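Local coordinates for N-acyl GLM peudo-teicoplanin deacetylase (Actinoplanes teichomyceticus, PDB 2X9L), which probably removes the acetyl group from an N-acetylglucosamine sugar of a teicoplanin precursor, as a zinc-dependent hydrolase of the PIG-L family, at residues A[15-20]-A[40-45]. Numbering follows the deposited sequence.
With ZN (zinc ion), chain B; BOG (octyl beta-D-glucopyranoside), chain C.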
ATOM      1  N   PRO A  15       0.255   2.658  -0.014  1.00 10.01           N
ATOM      2  CA  PRO A  15      -0.276   3.660  -0.945  1.00 11.34           C
ATOM      3  C   PRO A  15      -1.668   4.123  -0.524  1.00 12.61           C
ATOM      4  O   PRO A  15      -1.891   5.324  -0.364  1.00 11.05           O
ATOM      5  CB  PRO A  15      -0.361   2.908  -2.279  1.00 11.17           C
ATOM      6  CG  PRO A  15       0.577   1.750  -2.124  1.00 14.48           C
ATOM      7  CD  PRO A  15       0.548   1.375  -0.674  1.00 11.82           C
ATOM      8  N   HIS A  16      -2.587   3.175  -0.353  1.00 10.67           N
ATOM      9  CA  HIS A  16      -3.970   3.503  -0.026  1.00  9.42           C
ATOM     10  C   HIS A  16      -4.378   2.903   1.291  1.00 11.52           C
ATOM     11  O   HIS A  16      -3.670   2.065   1.846  1.00 10.08           O
ATOM     12  CB  HIS A  16      -4.936   2.975  -1.095  1.00 14.67           C
ATOM     13  CG  HIS A  16      -4.686   3.539  -2.457  1.00 11.96           C
ATOM     14  ND1 HIS A  16      -4.305   2.760  -3.531  1.00 12.98           N
ATOM     15  CD2 HIS A  16      -4.746   4.808  -2.918  1.00 12.40           C
ATOM     16  CE1 HIS A  16      -4.141   3.529  -4.590  1.00 13.67           C
ATOM     17  NE2 HIS A  16      -4.413   4.774  -4.247  1.00 13.02           N
ATOM     18  N   LEU A  17      -5.552   3.314   1.760  1.00  9.66           N
ATOM     19  CA  LEU A  17      -6.104   2.809   3.008  1.00 10.75           C
ATOM     20  C   LEU A  17      -6.649   1.399   2.779  1.00 12.33           C
ATOM     21  O   LEU A  17      -7.806   1.221   2.420  1.00 14.44           O
ATOM     22  CB  LEU A  17      -7.202   3.744   3.513  1.00 12.17           C
ATOM     23  CG  LEU A  17      -6.657   5.141   3.843  1.00 12.13           C
ATOM     24  CD1 LEU A  17      -7.775   6.185   3.878  1.00 13.62           C
ATOM     25  CD2 LEU A  17      -5.826   5.171   5.140  1.00 12.85           C
ATOM     26  N   ASP A  18      -5.758   0.431   2.937  1.00 12.36           N
ATOM     27  CA  ASP A  18      -6.032  -1.014   2.929  1.00 13.92           C
ATOM     28  C   ASP A  18      -4.885  -1.840   2.348  1.00 12.06           C
ATOM     29  O   ASP A  18      -4.793  -3.041   2.595  1.00 11.89           O
ATOM     30  CB  ASP A  18      -7.346  -1.404   2.249  1.00 15.16           C
ATOM     31  CG  ASP A  18      -7.372  -1.102   0.765  1.00 18.16           C
ATOM     32  OD1 ASP A  18      -6.418  -0.489   0.233  1.00 18.93           O
ATOM     33  OD2 ASP A  18      -8.386  -1.474   0.128  1.00 22.51           O
ATOM     34  N   ASP A  19      -3.984  -1.197   1.615  1.00 11.08           N
ATOM     35  CA  ASP A  19      -2.963  -1.972   0.907  1.00 12.50           C
ATOM     36  C   ASP A  19      -2.035  -2.749   1.832  1.00 11.12           C
ATOM     37  O   ASP A  19      -1.731  -3.905   1.560  1.00 11.64           O
ATOM     38  CB  ASP A  19      -2.128  -1.092  -0.011  1.00 11.80           C
ATOM     39  CG  ASP A  19      -2.898  -0.607  -1.219  1.00 15.05           C
ATOM     40  OD1 ASP A  19      -3.446  -1.442  -1.971  1.00 15.64           O
ATOM     41  OD2 ASP A  19      -2.913   0.621  -1.427  1.00 14.97           O
ATOM     42  N   ALA A  20      -1.561  -2.110   2.901  1.00 10.38           N
ATOM     43  CA  ALA A  20      -0.610  -2.770   3.791  1.00 12.81           C
ATOM     44  C   ALA A  20      -1.243  -3.973   4.497  1.00 11.95           C
ATOM     45  O   ALA A  20      -0.598  -5.006   4.672  1.00 10.95           O
ATOM     46  CB  ALA A  20      -0.070  -1.792   4.813  1.00 11.17           C
ATOM     47  N   VAL A  40       2.222   2.036  10.429  1.00 10.47           N
ATOM     48  CA  VAL A  40       1.787   1.987   9.041  1.00  9.67           C
ATOM     49  C   VAL A  40       1.376   3.387   8.614  1.00 10.00           C
ATOM     50  O   VAL A  40       0.372   3.911   9.085  1.00 10.31           O
ATOM     51  CB  VAL A  40       0.589   1.076   8.867  1.00 11.18           C
ATOM     52  CG1 VAL A  40       0.103   1.102   7.397  1.00 11.81           C
ATOM     53  CG2 VAL A  40       0.939  -0.345   9.323  1.00 13.91           C
ATOM     54  N   TYR A  41       2.177   3.978   7.733  1.00 10.88           N
ATOM     55  CA  TYR A  41       1.924   5.315   7.221  1.00 11.15           C
ATOM     56  C   TYR A  41       1.264   5.127   5.861  1.00 10.45           C
ATOM     57  O   TYR A  41       1.777   4.414   5.016  1.00  9.92           O
ATOM     58  CB  TYR A  41       3.246   6.076   7.104  1.00 11.66           C
ATOM     59  CG  TYR A  41       3.224   7.290   6.193  1.00 11.30           C
ATOM     60  CD1 TYR A  41       2.396   8.366   6.459  1.00 13.46           C
ATOM     61  CD2 TYR A  41       4.049   7.358   5.076  1.00 15.59           C
ATOM     62  CE1 TYR A  41       2.381   9.485   5.629  1.00 13.46           C
ATOM     63  CE2 TYR A  41       4.036   8.466   4.232  1.00 14.82           C
ATOM     64  CZ  TYR A  41       3.195   9.519   4.514  1.00 17.48           C
ATOM     65  OH  TYR A  41       3.179  10.617   3.672  1.00 15.77           O
ATOM     66  N   THR A  42       0.112   5.740   5.666  1.00  9.09           N
ATOM     67  CA  THR A  42      -0.577   5.653   4.380  1.00  8.68           C
ATOM     68  C   THR A  42      -0.402   6.981   3.645  1.00  9.99           C
ATOM     69  O   THR A  42      -0.767   8.040   4.152  1.00 11.67           O
ATOM     70  CB  THR A  42      -2.072   5.295   4.569  1.00 11.28           C
ATOM     71  OG1 THR A  42      -2.169   4.006   5.199  1.00 10.08           O
ATOM     72  CG2 THR A  42      -2.793   5.219   3.240  1.00 10.57           C
ATOM     73  N   VAL A  43       0.180   6.907   2.457  1.00  9.30           N
ATOM     74  CA  VAL A  43       0.502   8.090   1.673  1.00 10.65           C
ATOM     75  C   VAL A  43      -0.745   8.835   1.197  1.00 10.63           C
ATOM     76  O   VAL A  43      -0.915  10.028   1.480  1.00  9.38           O
ATOM     77  CB  VAL A  43       1.363   7.701   0.437  1.00 11.52           C
ATOM     78  CG1 VAL A  43       1.685   8.924  -0.424  1.00 10.60           C
ATOM     79  CG2 VAL A  43       2.636   7.025   0.882  1.00 10.71           C
ATOM     80  N   PHE A  44      -1.622   8.129   0.493  1.00 10.64           N
ATOM     81  CA  PHE A  44      -2.743   8.793  -0.183  1.00  9.18           C
ATOM     82  C   PHE A  44      -4.013   8.806   0.664  1.00 12.22           C
ATOM     83  O   PHE A  44      -5.063   8.338   0.228  1.00 14.92           O
ATOM     84  CB  PHE A  44      -2.956   8.177  -1.581  1.00 10.61           C
ATOM     85  CG  PHE A  44      -1.824   8.471  -2.518  1.00 11.13           C
ATOM     86  CD1 PHE A  44      -1.728   9.708  -3.134  1.00  9.66           C
ATOM     87  CD2 PHE A  44      -0.803   7.564  -2.701  1.00 10.82           C
ATOM     88  CE1 PHE A  44      -0.668  10.011  -3.955  1.00 12.19           C
ATOM     89  CE2 PHE A  44       0.265   7.856  -3.530  1.00 12.45           C
ATOM     90  CZ  PHE A  44       0.334   9.079  -4.161  1.00 11.17           C
ATOM     91  N   ALA A  45      -3.900   9.351   1.873  1.00 10.83           N
ATOM     92  CA  ALA A  45      -5.000   9.403   2.830  1.00 11.89           C
ATOM     93  C   ALA A  45      -5.484  10.845   3.035  1.00 11.34           C
ATOM     94  O   ALA A  45      -6.187  11.163   4.005  1.00 11.56           O
ATOM     95  CB  ALA A  45      -4.539   8.794   4.166  1.00 11.13           C
TER
HETATM   96 ZN    ZN B3001      -3.950   0.622  -3.349  1.00 30.10          ZN
HETATM   97  C1  BOG C4001      -8.146   1.384  -6.713  1.00 16.36           C
HETATM   98  O1  BOG C4001      -7.693   0.516  -7.709  1.00 23.24           O
HETATM   99  C2  BOG C4001      -7.899   0.996  -5.250  1.00 18.79           C
HETATM  100  O2  BOG C4001      -8.085  -0.336  -4.891  1.00 19.39           O
HETATM  101  C3  BOG C4001      -8.201   2.061  -4.186  1.00 15.40           C
HETATM  102  O3  BOG C4001      -7.790   1.831  -2.899  1.00 16.81           O
HETATM  103  C4  BOG C4001      -8.291   3.530  -4.641  1.00 14.60           C
HETATM  104  O4  BOG C4001      -8.819   4.435  -3.728  1.00 15.23           O
HETATM  105  C5  BOG C4001      -8.509   3.803  -6.141  1.00 15.19           C
HETATM  106  O5  BOG C4001      -8.211   2.760  -7.083  1.00 19.84           O
HETATM  107  C6  BOG C4001      -8.288   5.200  -6.646  1.00 14.53           C
HETATM  108  O6  BOG C4001      -6.937   5.480  -6.703  1.00 14.82           O
HETATM  109  C1' BOG C4001      -8.117   0.726  -9.016  1.00 25.81           C
HETATM  110  C2' BOG C4001      -7.603  -0.254 -10.044  1.00 34.79           C
HETATM  111  C3' BOG C4001      -6.562   0.219 -11.021  1.00 36.79           C
HETATM  112  C4' BOG C4001      -7.015   1.113 -12.156  1.00 43.80           C
HETATM  113  C5' BOG C4001      -5.963   1.859 -12.959  1.00 38.64           C
HETATM  114  C6' BOG C4001      -6.182   3.329 -13.215  1.00 37.52           C
HETATM  115  C7' BOG C4001      -5.610   4.313 -12.229  1.00 31.93           C
HETATM  116  C8' BOG C4001      -6.368   4.597 -10.966  1.00 28.96           C
HETATM  117  O   HOH W   1      -3.387   1.633   5.199  1.00 13.71           O
HETATM  118  O   HOH W   2      -6.599   5.706   0.324  1.00 16.73           O
HETATM  119  O   HOH W   3      -6.091  -0.242  -2.710  1.00 28.43           O
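Thr42 turns CG2 anti to its backbone N and OG1 beside it (chi1 -62°), which sends the methyl against the backbone of His16, 3.4 Å from its C atom. Leu17 and Thr42 meet at about a right angle, with Leu17 CD2 lying 3.6 Å from Thr42 CG2. The same CD2 also packs on Ala45 CB. With an alanine here, the space between Thr42 and Ala45 that CD2 fills would probably be left open. The backbones are joined by Phe44 N, which donates to Pro15 O at 2.9 Å. That oxygen also lies in the plane of the Phe44 ring, at its edge. Water 2 accepts from Leu17 N and donates to Phe44 O. These links join the turns that follow two neighbouring parallel strands, 9-14 and 37-42, of a beta-alpha-beta unit with helix 19-33. The zinc site lies at this C-terminal edge of the sheet. His16 ND1 binds zinc at 2.2 Å, and Asp19 binds it through both carboxylate oxygens. His164 and water 3 complete the site. His16 N donates to the anti lone pair of Asp19 OD2, so one ligand helps position the other. His16 NE2 is hydrogen-bonded to Asp163. Octyl glucoside C4 lies 4.0 Å above the centre of the His16 ring, and Pro15 CB is on the opposite face.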